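Local coordinates for (R)-specific secondary-alkylsulfatase (Pseudomonas sp., PDB 4AXH), which hydrolyses (R)-secondary alkyl sulfates to (S)-alcohols and sulfate with strict inversion of configuration, as a zinc-dependent homodimeric enzyme, at residues P36-A39 against I40-A43; W106-A109 against Q110-I114; A546-P549 against D550-F553; K608-K611 against P612-D615. All coordinates share one frame; numbering follows the deposited sequence. Where two conformers were deposited one is given.

Interaction 1. Residues P36-A39 against I40-A43; sequences PASA and ITAA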
loop_
_atom_site.group_PDB
_atom_site.type_symbol
_atom_site.label_atom_id
_atom_site.label_comp_id
_atom_site.label_asym_id
_atom_site.label_seq_id
_atom_site.Cartn_x
_atom_site.Cartn_y
_atom_site.Cartn_z
ATOM N N PRO A 36 27.216 28.196 4.282
ATOM C CA PRO A 36 27.290 28.142 2.813
ATOM C C PRO A 36 27.718 26.753 2.312
ATOM O O PRO A 36 27.812 25.792 3.099
ATOM C CB PRO A 36 28.319 29.234 2.483
ATOM C CG PRO A 36 29.266 29.211 3.659
ATOM C CD PRO A 36 28.450 28.788 4.860
ATOM N N ALA A 37 27.968 26.652 0.993
ATOM C CA ALA A 37 28.379 25.394 0.374
ATOM C C ALA A 37 29.768 24.992 0.868
ATOM O O ALA A 37 30.712 25.805 0.865
ATOM C CB ALA A 37 28.378 25.529 -1.141
ATOM N N SER A 38 29.892 23.737 1.320
ATOM C CA SER A 38 31.178 23.224 1.752
ATOM C C SER A 38 32.035 22.962 0.495
ATOM O O SER A 38 31.525 23.046 -0.633
ATOM C CB SER A 38 31.002 21.971 2.602
ATOM O OG SER A 38 30.754 20.808 1.835
ATOM N N ALA A 39 33.340 22.688 0.680
ATOM C CA ALA A 39 34.241 22.445 -0.442
ATOM C C ALA A 39 33.742 21.265 -1.290
ATOM O O ALA A 39 33.759 21.331 -2.527
ATOM C CB ALA A 39 35.634 22.156 0.088
ATOM N N ILE A 40 33.257 20.222 -0.598
ATOM C CA ILE A 40 32.782 18.958 -1.136
ATOM C C ILE A 40 31.477 19.127 -1.921
ATOM O O ILE A 40 31.393 18.648 -3.056
ATOM C CB ILE A 40 32.694 17.887 -0.024
ATOM C CG1 ILE A 40 34.009 17.819 0.802
ATOM C CG2 ILE A 40 32.344 16.520 -0.597
ATOM C CD1 ILE A 40 34.105 18.865 2.103
ATOM N N THR A 41 30.474 19.811 -1.316
ATOM C CA THR A 41 29.162 20.117 -1.876
ATOM C C THR A 41 29.357 20.893 -3.161
ATOM O O THR A 41 28.812 20.486 -4.184
ATOM C CB THR A 41 28.285 20.847 -0.828
ATOM O OG1 THR A 41 27.827 19.908 0.146
ATOM C CG2 THR A 41 27.085 21.572 -1.427
ATOM N N ALA A 42 30.149 21.975 -3.125
ATOM C CA ALA A 42 30.408 22.802 -4.298
ATOM C C ALA A 42 31.047 21.999 -5.464
ATOM O O ALA A 42 30.662 22.189 -6.619
ATOM C CB ALA A 42 31.267 24.005 -3.922
ATOM N N ALA A 43 31.988 21.086 -5.150
ATOM C CA ALA A 43 32.655 20.204 -6.110
ATOM C C ALA A 43 31.645 19.212 -6.707
ATOM O O ALA A 43 31.608 19.049 -7.922
ATOM C CB ALA A 43 33.777 19.448 -5.425
#
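The flat groups here are peptide units: the carbonyls of Ser38 and Ala39 are met by the amides of Ala42 and Ala43, one turn further along the chain. Ala42 N donates to Ser38 O at 3.0 Å from a position tilted 25° out of the carbonyl plane, and the methyl CB of Ala42 rests against the same oxygen. Ala43 N donates to Ala39 O at 3.2 Å with a similar tilt, its CB likewise close to the acceptor. Ser38 is the N-cap of the helix that follows. A chi1 of 79° tucks its hydroxyl in over the first turn, where Ser38 OG accepts a weak but nearly straight bond from Thr41 N at 3.3 Å. One residue thus serves two amides of the first turn, one through its hydroxyl and one through its carbonyl. Ser38 OG also bonds to Tyr477 OH. Beside the cap, Ala37 CB lies 4.3 Å from Ala42 CB, the residue pairing of a hydrophobic staple built from two methyl groups. On another side, Ile40 CD1 comes within 4.2 Å of Ala39 CB. The capped helix, 39-48, is joined to helix 495-511 by Thr41 OG1, which bonds to Gln507 and Gln511, and to the start of helix 477-490 through Tyr477; Ala37 and Ala42 pack on the loop at Asp99.

Interaction 2. Residues W106-A109 against Q110-I114; sequences WRQA and QLNNI. Unlike the reference sequence in segment 106-109: Arg107 (reference His).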
loop_
_atom_site.group_PDB
_atom_site.type_symbol
_atom_site.label_atom_id
_atom_site.label_comp_id
_atom_site.label_asym_id
_atom_site.label_seq_id
_atom_site.Cartn_x
_atom_site.Cartn_y
_atom_site.Cartn_z
ATOM N N TRP A 106 18.186 23.572 -10.393
ATOM C CA TRP A 106 18.217 24.959 -10.831
ATOM C C TRP A 106 17.661 25.098 -12.262
ATOM O O TRP A 106 17.043 26.102 -12.576
ATOM C CB TRP A 106 19.669 25.455 -10.773
ATOM C CG TRP A 106 19.854 26.910 -11.055
ATOM C CD1 TRP A 106 19.993 27.487 -12.272
ATOM C CD2 TRP A 106 20.006 27.963 -10.087
ATOM N NE1 TRP A 106 20.183 28.840 -12.134
ATOM C CE2 TRP A 106 20.210 29.159 -10.802
ATOM C CE3 TRP A 106 20.006 28.009 -8.675
ATOM C CZ2 TRP A 106 20.413 30.390 -10.163
ATOM C CZ3 TRP A 106 20.181 29.240 -8.044
ATOM C CH2 TRP A 106 20.389 30.407 -8.788
ATOM N N ARG A 107 17.928 24.120 -13.133
ATOM C CA ARG A 107 17.492 24.074 -14.520
ATOM C C ARG A 107 15.960 24.019 -14.512
ATOM O O ARG A 107 15.323 24.784 -15.239
ATOM C CB ARG A 107 18.056 22.788 -15.180
ATOM C CG ARG A 107 18.369 22.919 -16.641
ATOM C CD ARG A 107 17.255 22.423 -17.477
ATOM N NE ARG A 107 17.462 22.897 -18.843
ATOM C CZ ARG A 107 16.806 22.431 -19.908
ATOM N NH1 ARG A 107 15.913 21.455 -19.773
ATOM N NH2 ARG A 107 17.051 22.922 -21.117
ATOM N N GLN A 108 15.371 23.111 -13.676
ATOM C CA GLN A 108 13.926 22.921 -13.543
ATOM C C GLN A 108 13.307 24.145 -12.896
ATOM O O GLN A 108 12.239 24.584 -13.337
ATOM C CB GLN A 108 13.617 21.666 -12.726
ATOM C CG GLN A 108 12.201 21.128 -12.914
ATOM C CD GLN A 108 11.917 20.445 -14.204
ATOM O OE1 GLN A 108 12.724 20.378 -15.133
ATOM N NE2 GLN A 108 10.762 19.878 -14.277
ATOM N N ALA A 109 13.997 24.721 -11.895
ATOM C CA ALA A 109 13.592 25.934 -11.192
ATOM C C ALA A 109 13.414 27.068 -12.187
ATOM O O ALA A 109 12.383 27.723 -12.167
ATOM C CB ALA A 109 14.634 26.307 -10.136
ATOM N N GLN A 110 14.377 27.227 -13.113
ATOM C CA GLN A 110 14.392 28.250 -14.165
ATOM C C GLN A 110 13.272 28.088 -15.138
ATOM O O GLN A 110 12.723 29.091 -15.582
ATOM C CB GLN A 110 15.721 28.271 -14.932
ATOM C CG GLN A 110 16.893 28.834 -14.141
ATOM C CD GLN A 110 18.102 28.906 -15.022
ATOM O OE1 GLN A 110 18.712 27.892 -15.360
ATOM N NE2 GLN A 110 18.422 30.101 -15.470
ATOM N N LEU A 111 12.949 26.839 -15.494
ATOM C CA LEU A 111 11.874 26.536 -16.424
ATOM C C LEU A 111 10.534 26.908 -15.800
ATOM O O LEU A 111 9.716 27.567 -16.430
ATOM C CB LEU A 111 11.920 25.047 -16.814
ATOM C CG LEU A 111 12.969 24.629 -17.872
ATOM C CD1 LEU A 111 13.285 23.151 -17.786
ATOM C CD2 LEU A 111 12.504 24.935 -19.245
ATOM N N ASN A 112 10.353 26.555 -14.530
ATOM C CA ASN A 112 9.140 26.798 -13.743
ATOM C C ASN A 112 8.881 28.280 -13.461
ATOM O O ASN A 112 7.828 28.627 -12.915
ATOM C CB ASN A 112 9.157 25.944 -12.450
ATOM C CG ASN A 112 8.855 24.484 -12.679
ATOM O OD1 ASN A 112 8.109 24.127 -13.587
ATOM N ND2 ASN A 112 9.405 23.601 -11.846
ATOM N N ASN A 113 9.835 29.143 -13.845
ATOM C CA ASN A 113 9.773 30.597 -13.724
ATOM C C ASN A 113 9.102 31.195 -14.945
ATOM O O ASN A 113 8.628 32.336 -14.879
ATOM C CB ASN A 113 11.158 31.197 -13.566
ATOM C CG ASN A 113 11.767 31.069 -12.216
ATOM O OD1 ASN A 113 12.833 30.498 -12.054
ATOM N ND2 ASN A 113 11.211 31.730 -11.255
ATOM N N ILE A 114 9.068 30.439 -16.072
ATOM C CA ILE A 114 8.424 30.886 -17.313
ATOM C C ILE A 114 6.914 30.882 -17.091
ATOM O O ILE A 114 6.244 29.873 -17.332
ATOM C CB ILE A 114 8.943 30.178 -18.615
ATOM C CG1 ILE A 114 10.458 30.447 -18.807
ATOM C CG2 ILE A 114 8.200 30.687 -19.861
ATOM C CD1 ILE A 114 11.315 29.233 -19.098
#
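Gln110 reaches back obliquely across to Trp106, one turn earlier on helix 103-111. With CG anti to the carbonyl carbon (chi1 -72°) and the chain extended beyond it, the amide is carried to the indole, and Gln110 OE1 comes to the edge of the ring, near its plane, 3.4 Å from Trp106 CD1. Ring and amide planes are 54° apart. Trp106 was modelled in two conformers, so this side-chain meeting is less certain than the backbone bond beneath it, from Gln110 N to Trp106 O at 2.9 Å. Leu111 reaches back to two earlier side chains of the helix: its CD1 meets Arg107 NH1 at 3.7 Å and Gln108 OE1 at 3.9 Å, while Leu111 N donates to Arg107 O at 3.2 Å. The Arg107 guanidinium also makes a cation-pi contact with Trp411. A type I beta turn, Leu111 to Ile114, leads on toward strand 116-119 of the metallo-beta-lactamase part of the enzyme. Where the turn begins, Asn112 N donates to Gln108 O at 3.0 Å. Both amides of this pair are held from outside, Gln108 NE2 by Pro314 O and Asn112 ND2 by Gly248 O and Asp246, and the carbonyl of Ala109 takes a bond from Lys251 NZ. The side chain of Asn112 is about 7 Å from that of His355, a zinc ligand.

Interaction 3. Residues A546-P549 against D550-F553; sequences ALTP and DMFF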
loop_
_atom_site.group_PDB
_atom_site.type_symbol
_atom_site.label_atom_id
_atom_site.label_comp_id
_atom_site.label_asym_id
_atom_site.label_seq_id
_atom_site.Cartn_x
_atom_site.Cartn_y
_atom_site.Cartn_z
ATOM N N ALA A 546 -18.710 19.967 2.554
ATOM C CA ALA A 546 -19.206 18.954 1.607
ATOM C C ALA A 546 -19.213 17.533 2.173
ATOM O O ALA A 546 -19.495 16.575 1.437
ATOM C CB ALA A 546 -18.384 18.989 0.329
ATOM N N LEU A 547 -18.944 17.391 3.485
ATOM C CA LEU A 547 -18.887 16.101 4.157
ATOM C C LEU A 547 -20.244 15.524 4.484
ATOM O O LEU A 547 -21.055 16.167 5.156
ATOM C CB LEU A 547 -18.044 16.147 5.437
ATOM C CG LEU A 547 -16.539 16.273 5.306
ATOM C CD1 LEU A 547 -15.907 16.115 6.679
ATOM C CD2 LEU A 547 -15.938 15.171 4.402
ATOM N N THR A 548 -20.457 14.284 4.043
ATOM C CA THR A 548 -21.657 13.508 4.295
ATOM C C THR A 548 -21.621 13.089 5.778
ATOM O O THR A 548 -20.528 13.005 6.359
ATOM C CB THR A 548 -21.683 12.263 3.391
ATOM O OG1 THR A 548 -20.740 11.308 3.869
ATOM C CG2 THR A 548 -21.422 12.581 1.921
ATOM N N PRO A 549 -22.784 12.790 6.401
ATOM C CA PRO A 549 -22.772 12.348 7.802
ATOM C C PRO A 549 -21.811 11.185 8.069
ATOM O O PRO A 549 -21.048 11.260 9.024
ATOM C CB PRO A 549 -24.230 11.967 8.061
ATOM C CG PRO A 549 -24.848 11.831 6.707
ATOM C CD PRO A 549 -24.157 12.834 5.874
ATOM N N ASP A 550 -21.812 10.150 7.195
ATOM C CA ASP A 550 -20.952 8.964 7.280
ATOM C C ASP A 550 -19.467 9.323 7.297
ATOM O O ASP A 550 -18.700 8.728 8.060
ATOM C CB ASP A 550 -21.261 7.969 6.148
ATOM C CG ASP A 550 -21.652 8.606 4.828
ATOM O OD1 ASP A 550 -22.758 9.187 4.755
ATOM O OD2 ASP A 550 -20.834 8.552 3.872
ATOM N N MET A 551 -19.071 10.319 6.486
ATOM C CA MET A 551 -17.696 10.811 6.426
ATOM C C MET A 551 -17.355 11.510 7.722
ATOM O O MET A 551 -16.286 11.268 8.289
ATOM C CB MET A 551 -17.514 11.771 5.243
ATOM C CG MET A 551 -17.226 11.053 3.955
ATOM S SD MET A 551 -17.592 12.027 2.499
ATOM C CE MET A 551 -17.825 10.679 1.290
ATOM N N PHE A 552 -18.289 12.349 8.213
ATOM C CA PHE A 552 -18.150 13.054 9.480
ATOM C C PHE A 552 -18.071 12.062 10.665
ATOM O O PHE A 552 -17.277 12.280 11.586
ATOM C CB PHE A 552 -19.290 14.066 9.655
ATOM C CG PHE A 552 -19.411 14.652 11.043
ATOM C CD1 PHE A 552 -18.521 15.627 11.488
ATOM C CD2 PHE A 552 -20.418 14.237 11.904
ATOM C CE1 PHE A 552 -18.627 16.157 12.782
ATOM C CE2 PHE A 552 -20.529 14.776 13.192
ATOM C CZ PHE A 552 -19.634 15.731 13.622
ATOM N N PHE A 553 -18.877 10.982 10.646
ATOM C CA PHE A 553 -18.844 10.010 11.740
ATOM C C PHE A 553 -17.569 9.165 11.793
ATOM O O PHE A 553 -17.104 8.823 12.888
ATOM C CB PHE A 553 -20.143 9.194 11.848
ATOM C CG PHE A 553 -21.342 10.020 12.277
ATOM C CD1 PHE A 553 -21.307 10.782 13.448
ATOM C CD2 PHE A 553 -22.512 10.017 11.529
ATOM C CE1 PHE A 553 -22.404 11.556 13.833
ATOM C CE2 PHE A 553 -23.614 10.778 11.923
ATOM C CZ PHE A 553 -23.544 11.553 13.063
#
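Thr548 OG1 is placed between its backbone N and carbonyl carbon (chi1 74°), and Asp550 turns its carboxylate back toward it with chi1 at only 35°; these torsions bring hydroxyl and carboxylate together at the N-terminus of helix 549-559. Thr548 is the N-cap of this helix, in the C-terminal alkyl sulfatase region, a family of the SCP2 clan. Its hydroxyl works both ways. It donates to Asp550 OD2, with Thr548 OG1 2.8 Å away and well above the carboxylate plane (60° out of it), and it accepts from Met551 N at 3.3 Å. Two bonds therefore fix the rotation of the threonine, and the aspartate, two residues beyond the cap, sits where a negative charge should be favoured by the helix dipole. The Thr548 carbonyl opens the helical bonding: Phe552 N donates to Thr548 O at 3.0 Å. Pro549, in the first position of the helix, has no N-H to be satisfied, and its own carbonyl accepts from Phe553 N. Met551 runs extended past the threonine, bringing SD to 3.5 Å from Thr548 OG1, while Leu547 CD2 closes on Met551 CB at 3.8 Å. Met551 and Leu547 also pack on helix 210-219, and Phe553 on strand 581-588 and on Trp574. The two phenylalanines touch as well: Phe552 CD2 lies over one face of the Phe553 ring, offset toward the rim, and the Pro549 pyrrolidine meets the same ring through CB, 4.1 Å from Phe553 CE2.

Interaction 4. Residues K608-K611 against P612-D615; sequences KLTK and PTLD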
loop_
_atom_site.group_PDB
_atom_site.type_symbol
_atom_site.label_atom_id
_atom_site.label_comp_id
_atom_site.label_asym_id
_atom_site.label_seq_id
_atom_site.Cartn_x
_atom_site.Cartn_y
_atom_site.Cartn_z
ATOM N N LYS A 608 -32.494 13.793 15.907
ATOM C CA LYS A 608 -33.146 14.361 14.726
ATOM C C LYS A 608 -32.591 15.771 14.496
ATOM O O LYS A 608 -32.647 16.602 15.404
ATOM C CB LYS A 608 -34.674 14.419 14.894
ATOM C CG LYS A 608 -35.351 13.068 15.158
ATOM C CD LYS A 608 -36.787 13.016 14.603
ATOM C CE LYS A 608 -37.793 13.929 15.283
ATOM N NZ LYS A 608 -39.000 14.148 14.439
ATOM N N LEU A 609 -32.027 16.020 13.296
ATOM C CA LEU A 609 -31.410 17.286 12.867
ATOM C C LEU A 609 -31.272 17.281 11.364
ATOM O O LEU A 609 -31.647 16.302 10.719
ATOM C CB LEU A 609 -30.013 17.477 13.523
ATOM C CG LEU A 609 -28.810 16.613 13.043
ATOM C CD1 LEU A 609 -27.536 17.053 13.716
ATOM C CD2 LEU A 609 -28.998 15.133 13.339
ATOM N N THR A 610 -30.709 18.353 10.808
ATOM C CA THR A 610 -30.451 18.474 9.373
ATOM C C THR A 610 -28.933 18.555 9.138
ATOM O O THR A 610 -28.199 18.892 10.076
ATOM C CB THR A 610 -31.189 19.696 8.773
ATOM O OG1 THR A 610 -30.564 20.909 9.194
ATOM C CG2 THR A 610 -32.666 19.715 9.105
ATOM N N LYS A 611 -28.463 18.265 7.897
ATOM C CA LYS A 611 -27.038 18.383 7.557
ATOM C C LYS A 611 -26.533 19.827 7.804
ATOM O O LYS A 611 -25.540 19.950 8.528
ATOM C CB LYS A 611 -26.729 17.909 6.125
ATOM C CG LYS A 611 -25.222 17.709 5.856
ATOM C CD LYS A 611 -24.780 18.354 4.537
ATOM C CE LYS A 611 -23.287 18.310 4.314
ATOM N NZ LYS A 611 -22.910 18.808 2.958
ATOM N N PRO A 612 -27.220 20.923 7.339
ATOM C CA PRO A 612 -26.712 22.275 7.653
ATOM C C PRO A 612 -26.530 22.556 9.153
ATOM O O PRO A 612 -25.558 23.220 9.506
ATOM C CB PRO A 612 -27.709 23.221 6.966
ATOM C CG PRO A 612 -28.893 22.394 6.619
ATOM C CD PRO A 612 -28.420 20.990 6.472
ATOM N N THR A 613 -27.407 21.991 10.034
ATOM C CA THR A 613 -27.272 22.143 11.492
ATOM C C THR A 613 -26.103 21.306 12.004
ATOM O O THR A 613 -25.314 21.817 12.792
ATOM C CB THR A 613 -28.590 21.930 12.280
ATOM O OG1 THR A 613 -28.920 20.545 12.355
ATOM C CG2 THR A 613 -29.760 22.763 11.746
ATOM N N LEU A 614 -25.950 20.049 11.510
ATOM C CA LEU A 614 -24.827 19.161 11.871
ATOM C C LEU A 614 -23.528 19.862 11.532
ATOM O O LEU A 614 -22.607 19.856 12.347
ATOM C CB LEU A 614 -24.890 17.797 11.133
ATOM C CG LEU A 614 -23.743 16.797 11.410
ATOM C CD1 LEU A 614 -24.001 15.957 12.663
ATOM C CD2 LEU A 614 -23.512 15.891 10.216
ATOM N N ASP A 615 -23.486 20.506 10.343
ATOM C CA ASP A 615 -22.354 21.267 9.821
ATOM C C ASP A 615 -21.962 22.390 10.771
ATOM O O ASP A 615 -20.770 22.559 11.034
ATOM C CB ASP A 615 -22.661 21.821 8.412
ATOM C CG ASP A 615 -22.710 20.796 7.285
ATOM O OD1 ASP A 615 -21.811 19.911 7.237
ATOM O OD2 ASP A 615 -23.593 20.927 6.407
#
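Thr610 O is gripped by two donors of the turn that follows it. Leu614 N donates to it at 2.9 Å, and Thr613 OG1 donates at 2.9 Å from a more bent direction (C=O...O angle 127°). Asp615 N to Lys611 O, at 2.8 Å, continues the i to i+4 pattern that Leu614 N opens. Thr610 is the N-cap of helix 611-618, and its OG1 accepts a weak bond from Thr613 N at 3.4 Å. A chi1 near +70° in both threonines turns Thr610 OG1 to the opening turn and Thr613 OG1 back to the cap carbonyl. Around this core, Pro612 CG touches Thr610 OG1, the two side chains crossing at about a right angle. The aliphatic chain of Lys611 passes obliquely across the Asp615 carboxylate, with CE 3.4 Å from Asp615 OD2; the charged ends stay 4.1 Å apart, Lys611 NZ to Asp615 OD2, too far for a salt bridge, and Lys611 NZ bonds instead to Arg545 O. Toward the sheet, Leu609 CD1 packs on Leu614 CB at 3.8 Å, the spanning pair of a hydrophobic staple. The cap makes the turn from strand 605-609 into helix 611-618: both leucines rest on Trp574 and Phe576 of strand 570-576, which is paired with 605-609, and Lys611 N bonds to Asp578 in the loop after it.

Overall arrangement
The four contacts fall in two groups on opposite sides of the chain's centre. Interactions 1 and 2 have centres 22 Å apart and do not touch. Interaction 2 is the one near the active site, with the side chain of Asn112 about 12 Å from a zinc ion; the other three lie away from the annotated sites. Interactions 3 and 4 belong together in the C-terminal region: their centres are 11 Å apart, Phe552 CE2 packs on Leu614 CD1 at 3.7 Å, and Lys611 CE lies 3.2 Å from Leu547 O. Interactions 1, 3 and 4 share a Ser or Thr N-cap, whereas interaction 2 runs from a helix into a turn. Interactions 1 and 4 are farthest apart, centres 60 Å from each other.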